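Local coordinates for aminotransferase, class I (Staphylococcus aureus, PDB 2O1B), which probably catalyses the pyridoxal-5'-phosphate-dependent transfer of amino groups between amino acids and 2-oxo acids, as an aspartate aminotransferase of the class I family, at residues Ala27-Ser32 against Val150-Gly155. Numbering follows the deposited sequence.
Sequences ANIPDS and VLLADG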
loop_
_atom_site.group_PDB
_atom_site.type_symbol
_atom_site.label_atom_id
_atom_site.label_comp_id
_atom_site.label_asym_id
_atom_site.label_seq_id
_atom_site.Cartn_x
_atom_site.Cartn_y
_atom_site.Cartn_z
ATOM N N ALA A 27 10.069 5.885 15.254
ATOM C CA ALA A 27 11.099 6.834 15.668
ATOM C C ALA A 27 12.504 6.339 15.335
ATOM O O ALA A 27 13.396 7.135 15.018
ATOM C CB ALA A 27 10.982 7.104 17.164
ATOM N N ASN A 28 12.698 5.026 15.421
ATOM C CA ASN A 28 13.984 4.408 15.096
ATOM C C ASN A 28 14.401 4.608 13.646
ATOM O O ASN A 28 15.591 4.663 13.352
ATOM C CB ASN A 28 13.965 2.911 15.412
ATOM C CG ASN A 28 14.540 2.596 16.774
ATOM O OD1 ASN A 28 13.963 2.944 17.805
ATOM N ND2 ASN A 28 15.688 1.932 16.786
ATOM N N ILE A 29 13.421 4.743 12.753
ATOM C CA ILE A 29 13.683 4.688 11.311
ATOM C C ILE A 29 14.263 5.985 10.734
ATOM O O ILE A 29 13.596 7.018 10.745
ATOM C CB ILE A 29 12.443 4.214 10.509
ATOM C CG1 ILE A 29 11.912 2.902 11.108
ATOM C CG2 ILE A 29 12.812 4.030 9.037
ATOM C CD1 ILE A 29 10.582 2.423 10.538
ATOM N N PRO A 30 15.509 5.924 10.217
ATOM C CA PRO A 30 16.119 7.103 9.604
ATOM C C PRO A 30 15.251 7.591 8.472
ATOM O O PRO A 30 14.684 6.782 7.745
ATOM C CB PRO A 30 17.466 6.586 9.066
ATOM C CG PRO A 30 17.374 5.103 9.089
ATOM C CD PRO A 30 16.409 4.759 10.185
ATOM N N ASP A 31 15.121 8.907 8.339
ATOM C CA ASP A 31 14.281 9.469 7.290
ATOM C C ASP A 31 14.669 8.927 5.924
ATOM O O ASP A 31 15.837 8.644 5.670
ATOM C CB ASP A 31 14.347 10.999 7.295
ATOM C CG ASP A 31 13.445 11.622 8.352
ATOM O OD1 ASP A 31 12.800 10.878 9.126
ATOM O OD2 ASP A 31 13.379 12.868 8.407
ATOM N N SER A 32 13.671 8.768 5.060
ATOM C CA SER A 32 13.912 8.432 3.672
ATOM C C SER A 32 14.826 9.508 3.098
ATOM O O SER A 32 14.421 10.663 2.936
ATOM C CB SER A 32 12.597 8.366 2.903
ATOM O OG SER A 32 12.822 8.004 1.552
ATOM N N VAL A 150 13.173 -4.158 7.869
ATOM C CA VAL A 150 13.774 -4.925 8.971
ATOM C C VAL A 150 13.384 -4.321 10.330
ATOM O O VAL A 150 12.935 -5.040 11.236
ATOM C CB VAL A 150 15.309 -5.031 8.835
ATOM C CG1 VAL A 150 15.869 -5.905 9.930
ATOM C CG2 VAL A 150 15.693 -5.592 7.462
ATOM N N LEU A 151 13.526 -2.999 10.459
ATOM C CA LEU A 151 13.228 -2.292 11.711
ATOM C C LEU A 151 11.749 -2.330 12.055
ATOM O O LEU A 151 11.382 -2.376 13.230
ATOM C CB LEU A 151 13.718 -0.832 11.666
ATOM C CG LEU A 151 15.223 -0.586 11.609
ATOM C CD1 LEU A 151 15.531 0.898 11.539
ATOM C CD2 LEU A 151 15.942 -1.201 12.834
ATOM N N LEU A 152 10.901 -2.299 11.030
ATOM C CA LEU A 152 9.455 -2.374 11.243
ATOM C C LEU A 152 9.035 -3.733 11.790
ATOM O O LEU A 152 7.967 -3.852 12.381
ATOM C CB LEU A 152 8.687 -2.069 9.952
ATOM C CG LEU A 152 8.572 -0.577 9.605
ATOM C CD1 LEU A 152 8.112 -0.369 8.141
ATOM C CD2 LEU A 152 7.653 0.146 10.593
ATOM N N ALA A 153 9.881 -4.741 11.574
ATOM C CA ALA A 153 9.656 -6.100 12.077
ATOM C C ALA A 153 10.499 -6.444 13.312
ATOM O O ALA A 153 10.604 -7.613 13.686
ATOM C CB ALA A 153 9.929 -7.106 10.963
ATOM N N ASP A 154 11.095 -5.429 13.939
ATOM C CA ASP A 154 11.982 -5.595 15.108
ATOM C C ASP A 154 13.168 -6.532 14.852
ATOM O O ASP A 154 13.699 -7.153 15.782
ATOM C CB ASP A 154 11.204 -6.052 16.348
ATOM C CG ASP A 154 10.206 -5.012 16.835
ATOM O OD1 ASP A 154 8.998 -5.177 16.556
ATOM O OD2 ASP A 154 10.630 -4.033 17.494
ATOM N N GLY A 155 13.586 -6.636 13.595
ATOM C CA GLY A 155 14.742 -7.442 13.252
ATOM C C GLY A 155 16.021 -6.672 13.490
ATOM O O GLY A 155 15.986 -5.473 13.780
#
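Ile29 packs against Leu151 with CG1 and against Leu152 with CD1. Its CB, 4.6 Å from Leu151 CD1, is not yet in contact. One carbon further, CG1 is equally close to two atoms of the leucine: 4.2 Å from Leu151 CB and 4.2 Å from Leu151 CD1. The two side chains run past each other in opposite directions, which leaves CG1 beside both atoms. At the tip, Ile29 CD1 packs closer, 3.7 Å from Leu152 CD2 and 3.7 Å from Leu152 CG, where the two side chains cross at about a right angle. The torsions account for this reach: with CG1 anti to the carbonyl carbon (chi1 -52°) and the chain extended beyond it (chi2 172°), CD1 clears Leu151 and arrives at its neighbour. No hydrogen bond joins the segments, and 183 Å² of surface is buried between them.

The helix at 146-152 connects strands 135-140 and 156-161, parallel neighbours in the seven-stranded mixed sheet of the class I aminotransferase fold, so it belongs to a beta-alpha-beta crossover. Through the contacts with Leu151 and Leu152, the loop after helix 24-27 packs against the C-terminal end of this helix. A Schellman motif closes that end: Gly155 N donates to Val150 O at 2.9 Å and Asp154 N to Leu151 O at 3.1 Å, with Asp154 at positive phi (56°).

Pro30 adds a contact nearer the surface, where CD of its ring lies 4.2 Å from Leu151 CD1. The same loop also faces the dimer partner: Lys277 of the second subunit hydrogen-bonds to Ile29 O and forms a salt bridge with Asp31 OD1, while His281 of that subunit packs on Ile29.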